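Local coordinates for extracellular protein 11-1 (Passalora fulva, PDB 6ZUS) that is a secreted zinc-binding avirulence effector of a fungal plant pathogen, from a family showing epistatic interactions with plant resistance proteins, at residues K7-K12 with K102-R107; K43-Q48 with E106-R111. All coordinates share one frame; numbering follows the deposited sequence.

Contact 1. Residues K7-K12 with K102-R107; sequences KAVALK and KPYTER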
ATOM      1  N   LYS A   7       4.416   9.058  12.437  1.00 25.66           N
ATOM      2  CA  LYS A   7       3.712   7.749  12.526  1.00 24.24           C
ATOM      3  C   LYS A   7       4.416   6.745  11.606  1.00 24.26           C
ATOM      4  O   LYS A   7       5.169   7.176  10.676  1.00 24.85           O
ATOM      5  CB  LYS A   7       2.238   7.919  12.146  1.00 25.88           C
ATOM      6  CG  LYS A   7       2.030   8.547  10.780  1.00 26.52           C
ATOM      7  CD  LYS A   7       0.617   8.636  10.330  1.00 29.02           C
ATOM      8  CE  LYS A   7       0.476   9.245   8.957  1.00 27.91           C
ATOM      9  NZ  LYS A   7       0.295  10.710   9.030  1.00 26.59           N
ATOM     10  N   ALA A   8       4.237   5.449  11.884  1.00 21.24           N
ATOM     11  CA  ALA A   8       4.587   4.365  10.962  1.00 21.27           C
ATOM     12  C   ALA A   8       3.287   3.966  10.260  1.00 21.71           C
ATOM     13  O   ALA A   8       2.229   3.952  10.923  1.00 20.51           O
ATOM     14  CB  ALA A   8       5.221   3.222  11.677  1.00 25.87           C
ATOM     15  N   VAL A   9       3.378   3.729   8.941  1.00 22.89           N
ATOM     16  CA  VAL A   9       2.203   3.444   8.070  1.00 20.17           C
ATOM     17  C   VAL A   9       2.440   2.081   7.400  1.00 20.82           C
ATOM     18  O   VAL A   9       3.474   1.915   6.716  1.00 20.21           O
ATOM     19  CB  VAL A   9       1.930   4.558   7.040  1.00 23.23           C
ATOM     20  CG1 VAL A   9       0.712   4.201   6.198  1.00 22.71           C
ATOM     21  CG2 VAL A   9       1.734   5.922   7.696  1.00 22.02           C
ATOM     22  N   ALA A  10       1.531   1.118   7.644  1.00 20.00           N
ATOM     23  CA  ALA A  10       1.454  -0.191   6.968  1.00 20.87           C
ATOM     24  C   ALA A  10       0.781   0.050   5.608  1.00 19.31           C
ATOM     25  O   ALA A  10      -0.375   0.440   5.601  1.00 20.24           O
ATOM     26  CB  ALA A  10       0.689  -1.188   7.794  1.00 21.11           C
ATOM     27  N   LEU A  11       1.510  -0.149   4.522  1.00 19.85           N
ATOM     28  CA  LEU A  11       1.053   0.119   3.115  1.00 18.64           C
ATOM     29  C   LEU A  11       0.905  -1.209   2.380  1.00 17.68           C
ATOM     30  O   LEU A  11       1.730  -2.155   2.594  1.00 16.99           O
ATOM     31  CB  LEU A  11       2.076   0.995   2.396  1.00 18.74           C
ATOM     32  CG  LEU A  11       2.289   2.393   2.984  1.00 18.20           C
ATOM     33  CD1 LEU A  11       3.597   2.962   2.518  1.00 20.88           C
ATOM     34  CD2 LEU A  11       1.157   3.316   2.611  1.00 20.77           C
ATOM     35  N   LYS A  12      -0.052  -1.254   1.482  1.00 17.60           N
ATOM     36  CA  LYS A  12      -0.246  -2.456   0.635  1.00 18.00           C
ATOM     37  C   LYS A  12      -0.829  -2.046  -0.717  1.00 15.75           C
ATOM     38  O   LYS A  12      -1.801  -1.246  -0.762  1.00 18.02           O
ATOM     39  CB  LYS A  12      -1.095  -3.496   1.363  1.00 18.59           C
ATOM     40  CG  LYS A  12      -1.286  -4.766   0.575  1.00 22.89           C
ATOM     41  CD  LYS A  12      -1.722  -5.907   1.416  1.00 29.10           C
ATOM     42  CE  LYS A  12      -3.191  -5.985   1.644  1.00 34.31           C
ATOM     43  NZ  LYS A  12      -3.589  -7.406   1.861  1.00 43.10           N
ATOM     44  N   LYS A 102      -4.792   8.387   3.996  1.00 18.38           N
ATOM     45  CA  LYS A 102      -5.418   8.246   2.657  1.00 20.32           C
ATOM     46  C   LYS A 102      -4.635   9.001   1.573  1.00 19.25           C
ATOM     47  O   LYS A 102      -4.151   8.388   0.609  1.00 19.65           O
ATOM     48  CB  LYS A 102      -6.875   8.666   2.718  1.00 20.93           C
ATOM     49  CG  LYS A 102      -7.534   8.763   1.367  1.00 24.63           C
ATOM     50  CD  LYS A 102      -8.955   9.237   1.557  1.00 29.97           C
ATOM     51  CE  LYS A 102      -9.853   9.128   0.352  1.00 36.04           C
ATOM     52  NZ  LYS A 102      -9.182   9.615  -0.857  1.00 48.93           N
ATOM     53  N   PRO A 103      -4.478  10.348   1.649  1.00 20.19           N
ATOM     54  CA  PRO A 103      -3.782  11.092   0.593  1.00 18.94           C
ATOM     55  C   PRO A 103      -2.323  10.634   0.473  1.00 18.34           C
ATOM     56  O   PRO A 103      -1.844  10.549  -0.672  1.00 19.48           O
ATOM     57  CB  PRO A 103      -3.928  12.588   0.979  1.00 21.62           C
ATOM     58  CG  PRO A 103      -4.294  12.571   2.431  1.00 21.09           C
ATOM     59  CD  PRO A 103      -5.052  11.269   2.661  1.00 20.08           C
ATOM     60  N   TYR A 104      -1.642  10.425   1.612  1.00 17.46           N
ATOM     61  CA  TYR A 104      -0.228   9.966   1.617  1.00 18.48           C
ATOM     62  C   TYR A 104      -0.126   8.658   0.814  1.00 17.79           C
ATOM     63  O   TYR A 104       0.716   8.537  -0.078  1.00 17.82           O
ATOM     64  CB  TYR A 104       0.303   9.809   3.038  1.00 18.24           C
ATOM     65  CG  TYR A 104       1.611   9.073   3.116  1.00 17.58           C
ATOM     66  CD1 TYR A 104       2.835   9.671   2.819  1.00 18.64           C
ATOM     67  CD2 TYR A 104       1.649   7.752   3.518  1.00 19.27           C
ATOM     68  CE1 TYR A 104       4.034   8.969   2.863  1.00 19.05           C
ATOM     69  CE2 TYR A 104       2.832   7.032   3.565  1.00 18.63           C
ATOM     70  CZ  TYR A 104       4.032   7.630   3.242  1.00 20.19           C
ATOM     71  OH  TYR A 104       5.152   6.854   3.300  1.00 21.66           O
ATOM     72  N   THR A 105      -0.942   7.650   1.149  1.00 17.19           N
ATOM     73  CA  THR A 105      -0.918   6.321   0.481  1.00 18.10           C
ATOM     74  C   THR A 105      -1.148   6.502  -1.017  1.00 17.09           C
ATOM     75  O   THR A 105      -0.420   5.925  -1.859  1.00 18.35           O
ATOM     76  CB  THR A 105      -1.941   5.354   1.100  1.00 19.39           C
ATOM     77  OG1 THR A 105      -1.651   5.245   2.498  1.00 18.34           O
ATOM     78  CG2 THR A 105      -1.892   4.032   0.354  1.00 18.80           C
ATOM     79  N   GLU A 106      -2.136   7.307  -1.382  1.00 17.94           N
ATOM     80  CA  GLU A 106      -2.461   7.515  -2.821  1.00 18.80           C
ATOM     81  C   GLU A 106      -1.293   8.177  -3.565  1.00 17.72           C
ATOM     82  O   GLU A 106      -1.021   7.733  -4.704  1.00 19.18           O
ATOM     83  CB  GLU A 106      -3.768   8.284  -2.951  1.00 19.89           C
ATOM     84  CG  GLU A 106      -4.929   7.460  -2.514  1.00 19.52           C
ATOM     85  CD  GLU A 106      -6.275   8.154  -2.676  1.00 25.72           C
ATOM     86  OE1 GLU A 106      -6.238   9.410  -2.865  1.00 29.41           O
ATOM     87  OE2 GLU A 106      -7.347   7.454  -2.697  1.00 23.88           O
ATOM     88  N   ARG A 107      -0.565   9.118  -2.933  1.00 19.58           N
ATOM     89  CA  ARG A 107       0.651   9.733  -3.559  1.00 20.16           C
ATOM     90  C   ARG A 107       1.782   8.709  -3.710  1.00 21.30           C
ATOM     91  O   ARG A 107       2.410   8.661  -4.772  1.00 24.73           O
ATOM     92  CB  ARG A 107       1.129  10.968  -2.793  1.00 20.12           C
ATOM     93  CG  ARG A 107       0.130  12.126  -2.870  1.00 19.84           C
ATOM     94  CD  ARG A 107       0.781  13.436  -2.448  1.00 21.75           C
ATOM     95  NE  ARG A 107       1.419  13.338  -1.133  1.00 19.93           N
ATOM     96  CZ  ARG A 107       0.808  13.546   0.027  1.00 20.06           C
ATOM     97  NH1 ARG A 107      -0.436  13.976   0.054  1.00 21.25           N
ATOM     98  NH2 ARG A 107       1.478  13.404   1.162  1.00 20.39           N
TER

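Contact 2. Residues K43-Q48 with E106-R111; sequences KNDACQ and ERVLGR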
ATOM      1  N   LYS A  43       9.401   7.074  -2.843  1.00 25.10           N
ATOM      2  CA  LYS A  43      10.077   6.969  -1.494  1.00 27.04           C
ATOM      3  C   LYS A  43      10.560   8.353  -1.013  1.00 27.09           C
ATOM      4  O   LYS A  43      11.058   8.440   0.143  1.00 24.98           O
ATOM      5  CB  LYS A  43      11.103   5.825  -1.544  1.00 30.00           C
ATOM      6  CG  LYS A  43      10.474   4.537  -2.088  1.00 29.60           C
ATOM      7  CD  LYS A  43      10.960   3.247  -1.592  1.00 32.74           C
ATOM      8  CE  LYS A  43      10.151   2.101  -2.166  1.00 32.04           C
ATOM      9  NZ  LYS A  43      10.199   2.140  -3.646  1.00 28.34           N
ATOM     10  N   ASN A  44      10.229   9.415  -1.749  1.00 23.01           N
ATOM     11  CA  ASN A  44      10.636  10.796  -1.404  1.00 26.71           C
ATOM     12  C   ASN A  44       9.423  11.719  -1.402  1.00 26.97           C
ATOM     13  O   ASN A  44       9.577  12.914  -1.720  1.00 27.12           O
ATOM     14  CB  ASN A  44      11.714  11.308  -2.350  1.00 30.45           C
ATOM     15  CG  ASN A  44      11.202  11.365  -3.765  1.00 35.39           C
ATOM     16  OD1 ASN A  44      10.129  10.836  -4.062  1.00 31.29           O
ATOM     17  ND2 ASN A  44      11.959  12.010  -4.643  1.00 41.08           N
ATOM     18  N   ASP A  45       8.284  11.236  -0.904  1.00 22.62           N
ATOM     19  CA  ASP A  45       7.135  12.140  -0.650  1.00 23.84           C
ATOM     20  C   ASP A  45       7.547  13.241   0.350  1.00 22.74           C
ATOM     21  O   ASP A  45       8.336  12.966   1.273  1.00 21.99           O
ATOM     22  CB  ASP A  45       5.921  11.365  -0.150  1.00 22.71           C
ATOM     23  CG  ASP A  45       4.664  12.218  -0.053  1.00 24.91           C
ATOM     24  OD1 ASP A  45       4.085  12.480  -1.124  1.00 27.00           O
ATOM     25  OD2 ASP A  45       4.288  12.612   1.081  1.00 25.49           O
ATOM     26  N   ALA A  46       6.978  14.437   0.218  1.00 23.78           N
ATOM     27  CA  ALA A  46       7.189  15.553   1.160  1.00 24.57           C
ATOM     28  C   ALA A  46       6.903  15.108   2.602  1.00 25.29           C
ATOM     29  O   ALA A  46       7.583  15.623   3.533  1.00 23.26           O
ATOM     30  CB  ALA A  46       6.305  16.708   0.763  1.00 26.71           C
ATOM     31  N   CYS A  47       5.914  14.215   2.830  1.00 21.80           N
ATOM     32  CA  CYS A  47       5.536  13.704   4.191  1.00 22.42           C
ATOM     33  C   CYS A  47       6.474  12.607   4.712  1.00 21.20           C
ATOM     34  O   CYS A  47       6.304  12.199   5.879  1.00 21.85           O
ATOM     35  CB  CYS A  47       4.104  13.196   4.216  1.00 24.80           C
ATOM     36  SG  CYS A  47       2.974  14.555   3.816  1.00 27.34           S
ATOM     37  N   GLN A  48       7.433  12.143   3.924  1.00 20.34           N
ATOM     38  CA  GLN A  48       8.333  11.032   4.337  1.00 20.53           C
ATOM     39  C   GLN A  48       9.361  11.552   5.378  1.00 21.89           C
ATOM     40  O   GLN A  48      10.045  12.549   5.096  1.00 21.59           O
ATOM     41  CB  GLN A  48       9.094  10.435   3.141  1.00 22.31           C
ATOM     42  CG  GLN A  48       9.553   9.002   3.383  1.00 23.75           C
ATOM     43  CD  GLN A  48       8.364   8.061   3.523  1.00 23.15           C
ATOM     44  OE1 GLN A  48       7.398   8.146   2.766  1.00 22.58           O
ATOM     45  NE2 GLN A  48       8.449   7.164   4.490  1.00 20.49           N
ATOM     46  N   GLU A 106      -2.136   7.307  -1.382  1.00 17.94           N
ATOM     47  CA  GLU A 106      -2.461   7.515  -2.821  1.00 18.80           C
ATOM     48  C   GLU A 106      -1.293   8.177  -3.565  1.00 17.72           C
ATOM     49  O   GLU A 106      -1.021   7.733  -4.704  1.00 19.18           O
ATOM     50  CB  GLU A 106      -3.768   8.284  -2.951  1.00 19.89           C
ATOM     51  CG  GLU A 106      -4.929   7.460  -2.514  1.00 19.52           C
ATOM     52  CD  GLU A 106      -6.275   8.154  -2.676  1.00 25.72           C
ATOM     53  OE1 GLU A 106      -6.238   9.410  -2.865  1.00 29.41           O
ATOM     54  OE2 GLU A 106      -7.347   7.454  -2.697  1.00 23.88           O
ATOM     55  N   ARG A 107      -0.565   9.118  -2.933  1.00 19.58           N
ATOM     56  CA  ARG A 107       0.651   9.733  -3.559  1.00 20.16           C
ATOM     57  C   ARG A 107       1.782   8.709  -3.710  1.00 21.30           C
ATOM     58  O   ARG A 107       2.410   8.661  -4.772  1.00 24.73           O
ATOM     59  CB  ARG A 107       1.129  10.968  -2.793  1.00 20.12           C
ATOM     60  CG  ARG A 107       0.130  12.126  -2.870  1.00 19.84           C
ATOM     61  CD  ARG A 107       0.781  13.436  -2.448  1.00 21.75           C
ATOM     62  NE  ARG A 107       1.419  13.338  -1.133  1.00 19.93           N
ATOM     63  CZ  ARG A 107       0.808  13.546   0.027  1.00 20.06           C
ATOM     64  NH1 ARG A 107      -0.436  13.976   0.054  1.00 21.25           N
ATOM     65  NH2 ARG A 107       1.478  13.404   1.162  1.00 20.39           N
ATOM     66  N   VAL A 108       2.024   7.904  -2.691  1.00 18.75           N
ATOM     67  CA  VAL A 108       3.195   6.993  -2.639  1.00 18.87           C
ATOM     68  C   VAL A 108       2.944   5.755  -3.519  1.00 18.81           C
ATOM     69  O   VAL A 108       3.900   5.326  -4.201  1.00 18.82           O
ATOM     70  CB  VAL A 108       3.490   6.656  -1.161  1.00 22.75           C
ATOM     71  CG1 VAL A 108       4.393   5.449  -1.010  1.00 24.02           C
ATOM     72  CG2 VAL A 108       4.060   7.896  -0.471  1.00 25.11           C
ATOM     73  N   LEU A 109       1.765   5.117  -3.431  1.00 17.93           N
ATOM     74  CA  LEU A 109       1.430   3.881  -4.175  1.00 18.94           C
ATOM     75  C   LEU A 109       0.807   4.220  -5.537  1.00 19.44           C
ATOM     76  O   LEU A 109       0.861   3.343  -6.449  1.00 20.43           O
ATOM     77  CB  LEU A 109       0.501   2.975  -3.345  1.00 18.16           C
ATOM     78  CG  LEU A 109       1.214   1.952  -2.455  1.00 17.66           C
ATOM     79  CD1 LEU A 109       2.086   2.628  -1.412  1.00 22.51           C
ATOM     80  CD2 LEU A 109       0.263   0.985  -1.774  1.00 18.89           C
ATOM     81  N   GLY A 110       0.166   5.386  -5.694  1.00 17.78           N
ATOM     82  CA  GLY A 110      -0.365   5.820  -7.004  1.00 17.96           C
ATOM     83  C   GLY A 110      -1.667   5.153  -7.375  1.00 18.30           C
ATOM     84  O   GLY A 110      -2.032   5.166  -8.585  1.00 18.88           O
ATOM     85  N   ARG A 111      -2.392   4.596  -6.382  1.00 17.76           N
ATOM     86  CA  ARG A 111      -3.686   3.906  -6.604  1.00 17.78           C
ATOM     87  C   ARG A 111      -4.645   4.355  -5.509  1.00 19.31           C
ATOM     88  O   ARG A 111      -4.197   4.668  -4.371  1.00 17.77           O
ATOM     89  CB  ARG A 111      -3.536   2.386  -6.566  1.00 17.42           C
ATOM     90  CG  ARG A 111      -2.491   1.809  -7.512  1.00 18.47           C
ATOM     91  CD  ARG A 111      -2.890   2.036  -8.961  1.00 19.61           C
ATOM     92  NE  ARG A 111      -1.897   1.433  -9.824  1.00 21.78           N
ATOM     93  CZ  ARG A 111      -2.069   1.028 -11.093  1.00 21.83           C
ATOM     94  NH1 ARG A 111      -3.221   1.207 -11.750  1.00 19.87           N
ATOM     95  NH2 ARG A 111      -1.025   0.471 -11.698  1.00 22.03           N
TER

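Contact 1. Residues K7-K12 with K102-R107
Leu11 reaches from strand 6-20 to helix 101-109 with one methyl, CD2, which touches two successive helix residues. Leu11 CD2 lies 3.4 Å from Thr105 OG1. The same methyl is 3.9 Å from Thr105 CG2, so Leu11 CD2 rests against both branches of the threonine. It also meets the Tyr104 ring, whose CE2 is 4.2 Å from Leu11 CD2. Val9, two residues back on the same side of the strand, adds a looser touch, its CB 4.4 Å from Tyr104 CE2. Both aliphatic residues approach the ring obliquely. With CG anti to the backbone N (chi1 168°), the ring extends from a position that already faces the strand, and it also packs on Ala82 and Val85 of strand 71-86. Tyrosine suits this place, giving apolar cover while its far hydroxyl bonds to Gln48 OE1. Leucine brings a branched apolar end to the helix, touched also by Trp41 and Phe53. Thr105 offers Leu11 a methyl while its OG1 bonds to the Val101 carbonyl, one turn earlier. The join is thus mainly apolar: the Thr105 hydroxyl, already bonded within its helix, meets the leucine methyl by van der Waals contact alone.

Contact 2. Residues K43-Q48 with E106-R111
Asp45 and Arg107 form a two-pronged salt bridge, the guanidinium presenting its NE side to the carboxylate. Arg107 NE donates to Asp45 OD1 at 2.8 Å and Arg107 NH2 to Asp45 OD2 at 2.9 Å, both bonds nearly straight. Both oxygens are met on their syn sides, and the two flat groups lie only 17° from coplanar, an arrangement that fixes the rotation of each. The arginine chain, bent at chi3 (-53°), brings NE round to the acid. Asp45 OD2 has a second donor, Cys47 N at 2.9 Å, which comes from above the carboxylate plane and closes an Asx turn. That turn sits within the type I beta turn from Asp45 to Gln48, closed by Gln48 N bonding to Asp45 O. Arg107 NH1 is taken by the Asp98 carbonyl. Cys47 SG, disulfide-bonded to Cys99, lies 3.3 Å from Arg107 NH2. Next to the ion pair, one residue on along the helix, Val108 CG2 packs on Asp45 CB at 3.9 Å. Aspartate is short enough to serve its own turn and the arginine together; the paired charges probably compensate each other in this largely buried setting, tying the loop to the helix beside a covalent link.

In the fold
Contacts 1 and 2 lie with their centres about 7 Å apart and share helix 101-109, including Glu106 and Arg107. Along the chain, strand 6-20 comes first, then the loop after helix 31-40, and both contacts end on the helix. The helix thus packs on the four-stranded antiparallel sheet through contact 1, where strand 6-20 is an inner strand, and holds the loop through contact 2. A probable hydrogen bond, Tyr104 OH to Gln48 OE1 at 2.6 Å, joins the two, and Leu109 packs on Leu11 of strand 6-20. Together they draw three distant parts of the chain into one body, away from the zinc sites, combining apolar burial, an ion pair and a disulfide.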